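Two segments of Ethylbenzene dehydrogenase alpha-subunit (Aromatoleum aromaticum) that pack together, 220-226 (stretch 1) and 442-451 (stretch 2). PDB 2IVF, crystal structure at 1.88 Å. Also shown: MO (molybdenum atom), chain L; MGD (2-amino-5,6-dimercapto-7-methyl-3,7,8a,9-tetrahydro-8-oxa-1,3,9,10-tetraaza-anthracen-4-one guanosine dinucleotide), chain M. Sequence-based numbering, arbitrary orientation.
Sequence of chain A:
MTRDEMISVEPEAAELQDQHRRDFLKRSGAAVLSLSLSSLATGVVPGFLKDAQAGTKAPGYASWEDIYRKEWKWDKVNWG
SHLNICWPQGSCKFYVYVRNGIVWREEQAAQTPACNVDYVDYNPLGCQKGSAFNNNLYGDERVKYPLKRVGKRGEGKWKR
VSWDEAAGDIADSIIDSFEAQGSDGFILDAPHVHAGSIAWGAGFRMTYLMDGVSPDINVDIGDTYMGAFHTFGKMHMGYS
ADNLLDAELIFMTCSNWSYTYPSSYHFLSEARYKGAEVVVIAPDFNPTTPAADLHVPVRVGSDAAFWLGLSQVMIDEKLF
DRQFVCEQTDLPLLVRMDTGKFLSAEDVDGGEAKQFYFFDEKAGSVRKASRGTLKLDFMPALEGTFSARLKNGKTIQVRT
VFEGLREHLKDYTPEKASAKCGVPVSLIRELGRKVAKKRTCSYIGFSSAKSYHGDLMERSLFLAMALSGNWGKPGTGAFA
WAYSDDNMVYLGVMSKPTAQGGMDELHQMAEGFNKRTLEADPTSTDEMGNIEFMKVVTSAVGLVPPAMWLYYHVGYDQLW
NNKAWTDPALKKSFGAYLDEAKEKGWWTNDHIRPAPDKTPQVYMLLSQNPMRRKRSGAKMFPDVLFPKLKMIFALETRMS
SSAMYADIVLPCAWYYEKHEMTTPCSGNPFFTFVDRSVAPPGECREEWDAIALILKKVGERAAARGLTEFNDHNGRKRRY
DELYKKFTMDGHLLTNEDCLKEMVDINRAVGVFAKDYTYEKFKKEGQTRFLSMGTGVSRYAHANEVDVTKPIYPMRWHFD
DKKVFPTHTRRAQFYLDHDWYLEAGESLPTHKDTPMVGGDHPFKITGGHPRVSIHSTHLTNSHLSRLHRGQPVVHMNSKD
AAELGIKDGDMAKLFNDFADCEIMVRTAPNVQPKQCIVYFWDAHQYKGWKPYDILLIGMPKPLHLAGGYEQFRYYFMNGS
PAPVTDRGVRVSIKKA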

# COMPACT_ATOMS: atom_id res chain seq x y z
N ASP A 220 5.02 5.31 21.12
CA ASP A 220 4.79 6.59 20.45
C ASP A 220 3.90 6.40 19.21
O ASP A 220 2.99 7.21 18.96
N ILE A 221 4.14 5.33 18.47
CA ILE A 221 3.34 5.05 17.27
C ILE A 221 1.98 4.48 17.62
O ILE A 221 0.98 4.82 17.00
N GLY A 222 1.93 3.66 18.66
CA GLY A 222 0.70 3.00 19.05
C GLY A 222 0.56 1.59 18.56
O GLY A 222 -0.55 1.20 18.16
N ASP A 223 1.68 0.85 18.55
CA ASP A 223 1.74 -0.58 18.21
C ASP A 223 2.11 -1.41 19.41
O ASP A 223 3.28 -1.62 19.72
N THR A 224 1.09 -1.87 20.08
CA THR A 224 1.21 -2.58 21.32
C THR A 224 -0.04 -3.43 21.51
O THR A 224 -1.03 -3.20 20.84
N TYR A 225 0.02 -4.42 22.38
CA TYR A 225 -1.19 -5.19 22.72
C TYR A 225 -1.26 -5.25 24.21
O TYR A 225 -0.81 -6.19 24.86
N MET A 226 -1.78 -4.18 24.77
CA MET A 226 -1.76 -4.02 26.24
C MET A 226 -2.66 -5.02 26.93
O MET A 226 -2.43 -5.38 28.09
N SER A 442 -6.41 -15.57 15.14
CA SER A 442 -6.78 -14.21 14.90
C SER A 442 -5.58 -13.41 14.41
O SER A 442 -4.40 -13.74 14.64
N TYR A 443 -5.89 -12.33 13.71
CA TYR A 443 -4.92 -11.24 13.60
C TYR A 443 -5.57 -9.99 14.10
O TYR A 443 -6.43 -9.42 13.44
N ILE A 444 -5.15 -9.59 15.29
CA ILE A 444 -5.45 -8.32 15.85
C ILE A 444 -4.42 -7.33 15.36
O ILE A 444 -3.23 -7.44 15.67
N GLY A 445 -4.89 -6.33 14.62
CA GLY A 445 -4.04 -5.30 14.10
C GLY A 445 -3.88 -4.17 15.07
O GLY A 445 -4.41 -4.16 16.18
N PHE A 446 -3.19 -3.18 14.60
CA PHE A 446 -2.74 -2.13 15.51
C PHE A 446 -3.73 -0.99 15.63
O PHE A 446 -3.48 -0.03 16.39
N SER A 447 -4.90 -1.13 15.00
CA SER A 447 -6.01 -0.27 15.39
C SER A 447 -6.49 -0.59 16.79
O SER A 447 -7.17 0.23 17.39
N SER A 448 -6.22 -1.79 17.29
CA SER A 448 -6.65 -2.10 18.68
C SER A 448 -5.91 -1.18 19.64
O SER A 448 -6.48 -0.54 20.58
N ALA A 449 -4.59 -1.10 19.45
CA ALA A 449 -3.80 -0.26 20.37
C ALA A 449 -4.15 1.20 20.22
O ALA A 449 -4.01 1.98 21.14
N LYS A 450 -4.64 1.59 19.06
CA LYS A 450 -5.04 2.95 18.83
C LYS A 450 -6.48 3.19 19.24
O LYS A 450 -7.05 4.21 18.86
N SER A 451 -7.07 2.27 19.99
CA SER A 451 -8.40 2.51 20.57
C SER A 451 -8.19 2.73 22.05
O SER A 451 -7.42 2.02 22.66

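K450 is the hub of the charged and polar side of the contact, and its ammonium group has three acceptors within hydrogen-bonding reach. Its chain, m at chi1, then t, t and p, runs back along its own turn so that K450 NZ donates to G222 O (2.9 Å), to D223 OD1 (3.0 Å) and to F446 O of its own stretch (3.0 Å). The D223 link is also a salt bridge, although the position of OD1 is less certain than the rest. A long, flexible cation suits this place because it neutralizes a buried carboxylate while satisfying two carbonyls. G222 makes room for it: with positive phi, a CB here would jam against the preceding carbonyl and lie 3.3 Å from K450 CG.

D223, chi1 m, divides its carboxylate between two tasks. OD1 meets the lysine, while D223 OD2 binds the molybdenum at 2.0 Å, alongside MGD S12 and S13. D223 CB lies over one face of the F446 ring, 3.8 Å from its centroid, a CH-pi contact.

F446, also m, points toward stretch 1, and Y225 OH lies over its opposite face. The two rings are near parallel but slid apart, barely overlapping, with Y225 CZ 3.4 Å from F446 CE1. Y225, m, donates from OH to I444 O (2.6 Å) and accepts from water 2 (3.0 Å to OH), so both roles of the phenol are used; the same water reaches Y443 OH at 2.7 Å. I444 CG2 packs 3.8 Å from Y225 CE1.

A449 points toward T224, its small CB fitting 3.4 Å from T224 CG2. Beside it, water 1 donates to T224 O (3.0 Å) and G445 O (2.9 Å) and accepts from A449 N (2.8 Å), joining the backbones. On the cofactor side, F446 N donates to MGD O2A (2.9 Å), where a CB on G445 would clash.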

# COMPACT_ATOMS: atom_id res chain seq x y z
CB ASP A 220 6.13 7.26 20.11
CG ASP A 220 5.95 8.68 19.61
OD1 ASP A 220 5.47 9.56 20.40
OD2 ASP A 220 6.29 8.93 18.44
CB ILE A 221 4.08 4.18 16.27
CG1 ILE A 221 4.51 2.83 16.88
CG2 ILE A 221 5.30 4.95 15.73
CD1 ILE A 221 5.51 2.02 16.04
CB ASP A 223 2.78 -0.85 17.16
CG ASP A 223 2.42 -0.24 15.84
OD1 ASP A 223 1.23 0.02 15.66
OD2 ASP A 223 3.33 -0.01 15.01
CB THR A 224 1.29 -1.63 22.47
OG1 THR A 224 1.64 -2.39 23.62
CG2 THR A 224 -0.06 -1.02 22.68
CB TYR A 225 -1.13 -6.56 22.11
CG TYR A 225 -1.07 -6.57 20.60
CD1 TYR A 225 -2.20 -6.31 19.83
CD2 TYR A 225 0.10 -6.88 19.95
CE1 TYR A 225 -2.15 -6.35 18.46
CE2 TYR A 225 0.16 -6.93 18.57
CZ TYR A 225 -0.94 -6.64 17.82
OH TYR A 225 -0.85 -6.70 16.44
CB MET A 226 -2.10 -2.59 26.61
CG MET A 226 -0.98 -1.61 26.22
SD MET A 226 0.45 -1.90 27.26
CE MET A 226 -0.04 -1.05 28.77
CB SER A 442 -7.32 -13.58 16.21
OG SER A 442 -8.38 -14.33 16.75
CB TYR A 443 -4.42 -11.02 12.17
CG TYR A 443 -3.18 -10.12 12.13
CD1 TYR A 443 -3.31 -8.71 12.04
CD2 TYR A 443 -1.93 -10.66 12.27
CE1 TYR A 443 -2.18 -7.92 12.04
CE2 TYR A 443 -0.80 -9.87 12.24
CZ TYR A 443 -0.94 -8.50 12.12
OH TYR A 443 0.19 -7.69 12.18
CB ILE A 444 -5.32 -8.34 17.39
CG1 ILE A 444 -6.12 -9.50 17.99
CG2 ILE A 444 -5.84 -7.00 17.96
CD1 ILE A 444 -5.95 -9.63 19.50
CB PHE A 446 -1.33 -1.69 15.15
CG PHE A 446 -0.28 -2.72 15.47
CD1 PHE A 446 0.02 -3.04 16.80
CD2 PHE A 446 0.41 -3.37 14.47
CE1 PHE A 446 1.01 -4.00 17.11
CE2 PHE A 446 1.41 -4.33 14.78
CZ PHE A 446 1.69 -4.63 16.11
CB SER A 447 -7.17 -0.42 14.41
OG SER A 447 -6.97 0.40 13.26
CB SER A 448 -6.33 -3.56 19.02
OG SER A 448 -6.79 -3.86 20.34
CB ALA A 449 -2.32 -0.44 20.14
CB LYS A 450 -4.81 3.28 17.38
CG LYS A 450 -3.33 3.19 17.03
CD LYS A 450 -3.07 3.26 15.54
CE LYS A 450 -1.64 3.01 15.19
NZ LYS A 450 -1.25 1.60 15.33
CB SER A 451 -9.33 1.32 20.34
OG SER A 451 -9.37 0.94 18.95
MO MO L . 3.22 0.77 13.13
PB MGD M . -4.76 -0.81 10.64
O1B MGD M . -4.32 -0.42 9.27
O2B MGD M . -4.83 0.30 11.62
O3B MGD M . -3.93 -1.96 11.33
O3A MGD M . -1.85 -2.43 9.94
PA MGD M . -3.04 -3.17 10.71
O1A MGD M . -3.75 -3.95 9.68
O2A MGD M . -2.53 -3.86 11.87
O5' MGD M . -6.21 -1.50 10.57
C5' MGD M . -7.27 -0.81 9.89
C4' MGD M . -8.61 -1.47 10.21
O4' MGD M . -8.94 -1.26 11.58
C3' MGD M . -9.61 -0.63 9.46
O3' MGD M . -9.81 -1.25 8.19
C2' MGD M . -10.86 -0.70 10.35
O2' MGD M . -11.90 -1.43 9.67
C1' MGD M . -10.37 -1.45 11.60
N9 MGD M . -10.94 -0.81 12.81
C8 MGD M . -10.87 0.48 13.18
N7 MGD M . -11.47 0.67 14.36
C5 MGD M . -11.92 -0.56 14.74
C6 MGD M . -12.64 -1.06 15.82
O6 MGD M . -13.07 -0.39 16.76
N1 MGD M . -12.90 -2.43 15.84
C2 MGD M . -12.51 -3.33 14.83
N2 MGD M . -12.83 -4.67 14.93
N3 MGD M . -11.80 -2.83 13.81
C4 MGD M . -11.54 -1.49 13.75
C10 MGD M . -0.99 -1.58 10.60
C11 MGD M . 0.43 -1.95 10.21
O11 MGD M . 0.53 -1.85 8.85
C12 MGD M . 1.52 -1.14 10.93
S12 MGD M . 1.33 -0.59 12.59
C13 MGD M . 2.68 -0.84 10.26
S13 MGD M . 3.92 0.05 11.07
C14 MGD M . 2.87 -1.24 8.84
N15 MGD M . 2.57 -0.04 8.01
C16 MGD M . 2.07 -0.16 6.70
C17 MGD M . 1.93 0.91 5.85
O17 MGD M . 2.21 2.08 6.22
N18 MGD M . 1.41 0.67 4.56
C19 MGD M . 1.08 -0.57 4.12
N19 MGD M . 0.60 -0.69 2.87
N20 MGD M . 1.21 -1.59 4.98
C21 MGD M . 1.71 -1.41 6.21
N22 MGD M . 1.84 -2.49 7.08
C23 MGD M . 1.82 -2.35 8.51
O HOH W 1 -3.01 -3.30 18.60
O HOH W 2 1.25 -7.95 14.64